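Local structure of possible adhesin (Caldicellulosiruptor kronotskyensis, 4WA0) at residues V132-S137 with A152-K157; G172-L177 with S196-G201. The protein probably mediates attachment of this thermophilic bacterium to cellulose, this chain being the beta-helical, magnesium-binding C-terminal part of a tapirin adhesin. All blocks are in the same frame, centred on the assembly; numbering follows the deposited sequence. Where two conformers were deposited one is given.

Contact 1 of 2, residues V132-S137 with A152-K157; sequences VNMEVS and ATVTLK
M134, a selenomethionine, reaches V154 through a chain that runs straight out and then bends. Its CG lies anti to the backbone N, and a turn at chi3 (73°) places the methyl carbon. M134 CE rests 3.9 Å from V154 CG2 and almost as near to CG1, so the methyl faces both branches of the valine. Just past the strand, on the E135 side, K157 is bent twice. The turn at chi2 (-74°) places K157 CD 4.0 Å from E135 OE1, and that at chi3 (-76°) leaves CE close to the same oxygen. K157 NZ and E135 OE1 stay 4.3 Å apart, beyond a salt bridge. A water closes the gap, donating to E135 OE2 and accepting from K157 NZ. The lysine has its salt bridge with E178.

T155 lies alongside E135, with T155 CB 4.1 Å from E135 CG. A second water sits between the strands, held by T153 OG1, T155 OG1 and M134 O. M134 O thus takes the water's hydrogen as well as that of T155 N, the latter at 2.8 Å. The strands run parallel in exact register, N133 opposite T153 through V136 opposite L156. Five backbone hydrogen bonds join them, from T153 N to V132 O at one end to K157 N and V136 O at the other.

These are successive rungs of one wall of a parallel beta-helix. Strand 112-116 continues the wall beyond strand 132-136, and strand 174-177 continues it beyond strand 153-156. L127 of strand 125-128 packs on V132, M134, A152 and V154 from across the interior.

Contact 2 of 2, residues G172-L177 with S196-G201; sequences GSRLIL and SIQNNG
L177 and I197 meet by their methyl groups in the last rungs of this wall of the parallel beta-helix. L177 CG lies beside the backbone N, and chi2 of 72° sends CD1 to 3.9 Å from I197 CG2. The two side chains cross at a slant. I197 holds that CG2 anti to its own N, which also leaves it near L175 O. L175 sits on the same face, and its CD2 is 4.2 Å from I197 CG1. I204 of strand 203-205 touches L177, I197 and N199, while L167 covers L175 and I197. L175, L177, I197, L167 and I204 form the apolar packing at the end of the coil.

N199 points to the same face with CG anti to the backbone N (chi1 -175°). Its OD1 lies 3.6 Å from L177 CB, yet it is not left without a polar partner, because it accepts a hydrogen bond from G202 N. The asparagine oxygen therefore ties the following turn while its flank packs on the leucine.

The other face carries I176 and Q198, flanked by R174 and N200. In the conformer given, I176 CD1 (chi2 140°, off a staggered position) lies over the centre of the R174 guanidinium, 3.9 Å above its plane. N200 ND2 donates to Q198 OE1 at 3.1 Å, in the carbonyl plane on a lone pair. I176 CG2 lies beside this bond, 3.8 Å from N200 ND2. R174 and Q198 have second conformers, so both contacts hold only in part.

Four backbone hydrogen bonds join the parallel strands, the shortest from Q198 N to L175 O at 2.8 Å. At the start of the pair, S196 OG is bound to S192 O. The same S196 OG accepts from a water at 2.9 Å, and that water in turn accepts from S173 N.

Contacts 1 and 2 are successive pairs in one parallel sheet, with centres 10 Å apart. Their inner strands, 153-156 and 174-177, are direct neighbours. I176 joins them through its backbone: I176 N lies 2.7 Å from V154 O, and I176 O lies 2.7 Å from L156 N, both probable hydrogen bonds. S173 OG is hydrogen-bonded to G151 N and more weakly to A152 O. L175 packs on V154 and L156, so the interior filling of contact 1 runs on into contact 2. Strand 197-199 ends this sheet. Both contacts lie away from the magnesium ion, which is bound at D239, V241, S243, L246 and E275.

Contact 1 of 2, residues V132-S137 with A152-K157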
ATOM      1  N   VAL A 132       1.486 -20.443  -0.523  1.00  9.96           N
ATOM      2  CA  VAL A 132       1.410 -19.307   0.375  1.00  9.88           C
ATOM      3  C   VAL A 132       2.576 -19.458   1.390  1.00 10.70           C
ATOM      4  O   VAL A 132       2.488 -20.309   2.336  1.00 11.96           O
ATOM      5  CB  VAL A 132       0.106 -19.267   1.125  1.00 11.21           C
ATOM      6  CG1 VAL A 132       0.058 -17.980   1.990  1.00 11.82           C
ATOM      7  CG2 VAL A 132      -1.072 -19.287   0.173  1.00 13.20           C
ATOM      8  N   ASN A 133       3.641 -18.703   1.213  1.00 10.79           N
ATOM      9  CA  ASN A 133       4.885 -18.906   1.991  1.00 11.07           C
ATOM     10  C   ASN A 133       5.282 -17.606   2.656  1.00 10.69           C
ATOM     11  O   ASN A 133       5.533 -16.598   1.960  1.00 12.17           O
ATOM     12  CB  ASN A 133       5.983 -19.348   1.068  1.00 13.20           C
ATOM     13  CG  ASN A 133       5.736 -20.724   0.497  1.00 13.01           C
ATOM     14  OD1 ASN A 133       5.294 -21.601   1.204  1.00 14.39           O
ATOM     15  ND2 ASN A 133       5.883 -20.867  -0.815  1.00 15.33           N
HETATM   16  N   MSE A 134       5.233 -17.560   3.976  1.00  9.88           N
HETATM   17  CA  MSE A 134       5.717 -16.409   4.749  1.00 10.99           C
HETATM   18  C   MSE A 134       6.980 -16.618   5.444  1.00 10.89           C
HETATM   19  O   MSE A 134       7.231 -17.711   6.017  1.00 11.61           O
HETATM   20  CB  MSE A 134       4.615 -16.086   5.756  1.00 11.29           C
HETATM   21  CG  MSE A 134       4.913 -14.785   6.458  1.00 13.70           C
HETATM   22 SE   MSE A 134       3.450 -14.127   7.622  1.00 19.54          SE
HETATM   23  CE  MSE A 134       3.710 -15.414   8.976  1.00 16.72           C
ATOM     24  N   GLU A 135       7.813 -15.597   5.472  1.00 11.16           N
ATOM     25  CA  GLU A 135       9.090 -15.665   6.248  1.00 11.87           C
ATOM     26  C   GLU A 135       9.103 -14.488   7.194  1.00 13.15           C
ATOM     27  O   GLU A 135       8.759 -13.375   6.766  1.00 14.89           O
ATOM     28  CB  GLU A 135      10.325 -15.526   5.379  1.00 14.68           C
ATOM     29  CG  GLU A 135      10.369 -16.610   4.362  1.00 18.55           C
ATOM     30  CD  GLU A 135      11.616 -16.708   3.507  1.00 24.76           C
ATOM     31  OE1 GLU A 135      12.513 -15.830   3.538  1.00 27.28           O
ATOM     32  OE2 GLU A 135      11.634 -17.717   2.790  1.00 28.72           O
ATOM     33  N   VAL A 136       9.557 -14.703   8.427  1.00 10.61           N
ATOM     34  CA  VAL A 136       9.747 -13.632   9.406  1.00 11.63           C
ATOM     35  C   VAL A 136      11.212 -13.591   9.738  1.00 12.40           C
ATOM     36  O   VAL A 136      11.789 -14.612  10.145  1.00 13.45           O
ATOM     37  CB  VAL A 136       8.906 -13.843  10.669  1.00 12.93           C
ATOM     38  CG1 VAL A 136       9.262 -12.763  11.684  1.00 14.34           C
ATOM     39  CG2 VAL A 136       7.420 -13.856  10.312  1.00 15.87           C
ATOM     40  N   SER A 137      11.853 -12.445   9.491  1.00 12.17           N
ATOM     41  CA  SER A 137      13.321 -12.449   9.664  1.00 14.15           C
ATOM     42  C   SER A 137      13.783 -12.108  11.066  1.00 14.52           C
ATOM     43  O   SER A 137      14.878 -12.617  11.462  1.00 15.89           O
ATOM     44  CB  SER A 137      14.018 -11.643   8.526  1.00 16.37           C
ATOM     45  OG  SER A 137      13.851 -10.302   8.653  1.00 20.30           O
ATOM     46  N   ALA A 152       0.266 -24.074   2.948  1.00 10.95           N
ATOM     47  CA  ALA A 152       0.990 -22.900   3.298  1.00 10.84           C
ATOM     48  C   ALA A 152       2.199 -23.284   4.119  1.00 10.72           C
ATOM     49  O   ALA A 152       2.179 -24.324   4.802  1.00 10.48           O
ATOM     50  CB  ALA A 152       0.107 -21.909   4.021  1.00 11.11           C
ATOM     51  N   THR A 153       3.247 -22.492   4.050  1.00 10.65           N
ATOM     52  CA  THR A 153       4.379 -22.606   4.957  1.00 11.57           C
ATOM     53  C   THR A 153       4.736 -21.275   5.651  1.00 10.86           C
ATOM     54  O   THR A 153       4.492 -20.201   5.105  1.00 10.25           O
ATOM     55  CB  THR A 153       5.680 -23.191   4.347  1.00 12.83           C
ATOM     56  OG1 THR A 153       6.327 -22.282   3.462  1.00 14.05           O
ATOM     57  CG2 THR A 153       5.323 -24.429   3.494  1.00 14.08           C
ATOM     58  N   VAL A 154       5.361 -21.384   6.809  1.00 12.01           N
ATOM     59  CA  VAL A 154       5.924 -20.255   7.545  1.00 11.37           C
ATOM     60  C   VAL A 154       7.337 -20.659   7.959  1.00 12.69           C
ATOM     61  O   VAL A 154       7.575 -21.761   8.499  1.00 12.85           O
ATOM     62  CB  VAL A 154       5.088 -19.833   8.775  1.00 13.30           C
ATOM     63  CG1 VAL A 154       5.818 -18.768   9.539  1.00 13.87           C
ATOM     64  CG2 VAL A 154       3.692 -19.304   8.353  1.00 14.12           C
ATOM     65  N   THR A 155       8.263 -19.755   7.699  1.00 12.09           N
ATOM     66  CA  THR A 155       9.680 -19.903   8.073  1.00 12.63           C
ATOM     67  C   THR A 155      10.068 -18.834   9.030  1.00 12.91           C
ATOM     68  O   THR A 155       9.890 -17.640   8.730  1.00 13.08           O
ATOM     69  CB  THR A 155      10.591 -19.888   6.851  1.00 13.28           C
ATOM     70  OG1 THR A 155      10.234 -20.965   5.989  1.00 14.54           O
ATOM     71  CG2 THR A 155      12.027 -20.103   7.235  1.00 14.48           C
ATOM     72  N   LEU A 156      10.591 -19.240  10.201  1.00 12.15           N
ATOM     73  CA  LEU A 156      11.117 -18.294  11.191  1.00 12.38           C
ATOM     74  C   LEU A 156      12.629 -18.279  10.971  1.00 13.76           C
ATOM     75  O   LEU A 156      13.317 -19.281  11.205  1.00 14.10           O
ATOM     76  CB  LEU A 156      10.675 -18.650  12.651  1.00 14.63           C
ATOM     77  CG  LEU A 156       9.133 -18.982  12.727  1.00 15.16           C
ATOM     78  CD1 LEU A 156       8.773 -19.266  14.200  1.00 18.19           C
ATOM     79  CD2 LEU A 156       8.305 -17.838  12.178  1.00 15.33           C
ATOM     80  N   LYS A 157      13.168 -17.166  10.481  1.00 13.43           N
ATOM     81  CA  LYS A 157      14.589 -17.163  10.070  1.00 15.16           C
ATOM     82  C   LYS A 157      15.506 -17.148  11.296  1.00 14.68           C
ATOM     83  O   LYS A 157      15.110 -16.956  12.436  1.00 15.53           O
ATOM     84  CB  LYS A 157      14.911 -15.998   9.125  1.00 17.50           C
ATOM     85  CG  LYS A 157      14.001 -15.927   7.892  1.00 19.45           C
ATOM     86  CD  LYS A 157      14.308 -16.981   6.882  1.00 23.80           C
ATOM     87  CE  LYS A 157      15.569 -16.641   6.106  1.00 25.42           C
ATOM     88  NZ  LYS A 157      15.924 -17.816   5.253  1.00 28.68           N
TER
HETATM   89  O   HOH W   1       7.982 -20.115   4.358  1.00 14.36           O
HETATM   90  O   HOH W   2      13.725 -19.381   3.702  1.00 45.80           O

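Contact 2 of 2, residues G172-L177 with S196-G201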
ATOM      1  N   GLY A 172      -0.980 -30.571   5.132  1.00 15.83           N
ATOM      2  CA  GLY A 172       0.171 -30.485   4.254  1.00 16.29           C
ATOM      3  C   GLY A 172       0.997 -29.218   4.360  1.00 15.31           C
ATOM      4  O   GLY A 172       1.622 -28.840   3.425  1.00 16.27           O
ATOM      5  N   SER A 173       0.951 -28.584   5.530  1.00 13.29           N
ATOM      6  CA  SER A 173       1.602 -27.330   5.833  1.00 12.60           C
ATOM      7  C   SER A 173       2.738 -27.577   6.764  1.00 12.41           C
ATOM      8  O   SER A 173       2.869 -28.645   7.368  1.00 12.51           O
ATOM      9  CB  SER A 173       0.597 -26.378   6.411  1.00 14.51           C
ATOM     10  OG  SER A 173      -0.244 -25.919   5.373  1.00 14.25           O
ATOM     11  N   ARG A 174       3.577 -26.572   6.883  0.66 12.83           N
ATOM     12  CA  ARG A 174       4.808 -26.685   7.692  0.66 14.32           C
ATOM     13  C   ARG A 174       5.107 -25.367   8.346  0.66 13.37           C
ATOM     14  O   ARG A 174       4.769 -24.307   7.791  0.66 11.82           O
ATOM     15  CB  ARG A 174       6.056 -27.013   6.851  0.66 15.62           C
ATOM     16  CG  ARG A 174       6.151 -28.451   6.371  0.66 21.00           C
ATOM     17  CD  ARG A 174       7.529 -28.657   5.712  0.66 24.50           C
ATOM     18  NE  ARG A 174       7.708 -27.803   4.536  0.66 29.58           N
ATOM     19  CZ  ARG A 174       8.860 -27.589   3.908  0.66 35.52           C
ATOM     20  NH1 ARG A 174       9.988 -28.189   4.322  0.66 32.11           N
ATOM     21  NH2 ARG A 174       8.876 -26.769   2.842  0.66 36.29           N
ATOM     22  N   LEU A 175       5.699 -25.476   9.530  1.00 12.14           N
ATOM     23  CA  LEU A 175       6.299 -24.318  10.200  1.00 13.37           C
ATOM     24  C   LEU A 175       7.771 -24.708  10.370  1.00 14.40           C
ATOM     25  O   LEU A 175       8.064 -25.794  10.945  1.00 14.35           O
ATOM     26  CB  LEU A 175       5.641 -23.940  11.520  1.00 14.74           C
ATOM     27  CG  LEU A 175       6.471 -22.954  12.383  1.00 17.82           C
ATOM     28  CD1 LEU A 175       6.348 -21.615  11.793  1.00 19.60           C
ATOM     29  CD2 LEU A 175       5.882 -22.881  13.784  1.00 21.01           C
ATOM     30  N   ILE A 176       8.680 -23.862   9.840  1.00 12.83           N
ATOM     31  CA  ILE A 176      10.108 -24.139   9.844  1.00 12.20           C
ATOM     32  C   ILE A 176      10.839 -23.163  10.737  1.00 13.47           C
ATOM     33  O   ILE A 176      10.655 -21.923  10.575  1.00 12.58           O
ATOM     34  CB  ILE A 176      10.655 -24.064   8.419  1.00 14.48           C
ATOM     35  CG1 ILE A 176       9.887 -25.041   7.529  1.00 18.39           C
ATOM     36  CG2 ILE A 176      12.175 -24.322   8.435  1.00 15.08           C
ATOM     37  CD1 ILE A 176       9.566 -24.530   6.142  1.00 22.86           C
ATOM     38  N   LEU A 177      11.622 -23.675  11.700  1.00 12.75           N
ATOM     39  CA  LEU A 177      12.494 -22.811  12.506  1.00 14.04           C
ATOM     40  C   LEU A 177      13.931 -22.981  12.045  1.00 14.52           C
ATOM     41  O   LEU A 177      14.416 -24.100  11.913  1.00 13.70           O
ATOM     42  CB  LEU A 177      12.468 -23.126  13.965  1.00 14.45           C
ATOM     43  CG  LEU A 177      11.349 -22.594  14.830  1.00 18.27           C
ATOM     44  CD1 LEU A 177      10.078 -23.341  14.516  1.00 20.60           C
ATOM     45  CD2 LEU A 177      11.640 -22.652  16.321  1.00 17.92           C
ATOM     46  N   SER A 196       4.159 -31.128  12.469  1.00 13.30           N
ATOM     47  CA  SER A 196       4.314 -30.300  11.283  1.00 13.85           C
ATOM     48  C   SER A 196       5.337 -29.181  11.452  1.00 14.41           C
ATOM     49  O   SER A 196       5.533 -28.401  10.529  1.00 16.05           O
ATOM     50  CB  SER A 196       2.967 -29.697  10.883  1.00 14.71           C
ATOM     51  OG  SER A 196       2.046 -30.663  10.560  1.00 19.26           O
ATOM     52  N   ILE A 197       6.012 -29.160  12.588  1.00 14.42           N
ATOM     53  CA  ILE A 197       7.040 -28.178  12.877  1.00 15.83           C
ATOM     54  C   ILE A 197       8.355 -28.857  12.532  1.00 17.01           C
ATOM     55  O   ILE A 197       8.597 -29.994  12.976  1.00 17.05           O
ATOM     56  CB  ILE A 197       6.999 -27.701  14.339  1.00 16.21           C
ATOM     57  CG1 ILE A 197       5.672 -27.023  14.674  1.00 15.72           C
ATOM     58  CG2 ILE A 197       8.201 -26.754  14.595  1.00 17.72           C
ATOM     59  CD1 ILE A 197       5.538 -26.742  16.142  1.00 15.85           C
ATOM     60  N   GLN A 198       9.191 -28.173  11.757  0.61 15.20           N
ATOM     61  CA  GLN A 198      10.542 -28.614  11.436  0.61 17.84           C
ATOM     62  C   GLN A 198      11.520 -27.674  12.108  0.61 17.45           C
ATOM     63  O   GLN A 198      11.701 -26.555  11.629  0.61 16.58           O
ATOM     64  CB  GLN A 198      10.701 -28.512   9.941  0.61 18.80           C
ATOM     65  CG  GLN A 198      11.941 -29.128   9.331  0.61 23.13           C
ATOM     66  CD  GLN A 198      12.023 -28.742   7.882  0.61 25.08           C
ATOM     67  OE1 GLN A 198      12.942 -27.990   7.481  0.61 24.39           O
ATOM     68  NE2 GLN A 198      10.987 -29.146   7.096  0.61 25.51           N
ATOM     69  N   ASN A 199      12.133 -28.125  13.192  1.00 15.69           N
ATOM     70  CA  ASN A 199      12.934 -27.272  14.080  1.00 15.27           C
ATOM     71  C   ASN A 199      14.366 -27.572  13.786  1.00 18.73           C
ATOM     72  O   ASN A 199      14.911 -28.606  14.265  1.00 19.37           O
ATOM     73  CB  ASN A 199      12.619 -27.554  15.535  1.00 15.58           C
ATOM     74  CG  ASN A 199      13.349 -26.607  16.477  1.00 18.47           C
ATOM     75  OD1 ASN A 199      14.013 -25.682  15.999  1.00 16.97           O
ATOM     76  ND2 ASN A 199      13.177 -26.785  17.797  1.00 19.48           N
ATOM     77  N   ASN A 200      14.978 -26.682  13.020  1.00 17.78           N
ATOM     78  CA  ASN A 200      16.397 -26.850  12.597  1.00 18.24           C
ATOM     79  C   ASN A 200      17.338 -26.067  13.492  1.00 16.98           C
ATOM     80  O   ASN A 200      18.020 -25.123  13.037  1.00 19.43           O
ATOM     81  CB  ASN A 200      16.536 -26.433  11.154  1.00 21.56           C
ATOM     82  CG  ASN A 200      15.725 -27.289  10.217  1.00 24.14           C
ATOM     83  OD1 ASN A 200      15.566 -28.500  10.403  1.00 26.80           O
ATOM     84  ND2 ASN A 200      15.127 -26.642   9.224  1.00 27.59           N
ATOM     85  N   GLY A 201      17.403 -26.444  14.763  1.00 15.42           N
ATOM     86  CA  GLY A 201      18.275 -25.786  15.725  1.00 18.14           C
ATOM     87  C   GLY A 201      17.749 -24.515  16.386  1.00 18.12           C
ATOM     88  O   GLY A 201      18.544 -23.700  16.898  1.00 18.11           O
TER
HETATM   89  O   HOH W   3       0.460 -30.137   8.162  1.00 14.02           O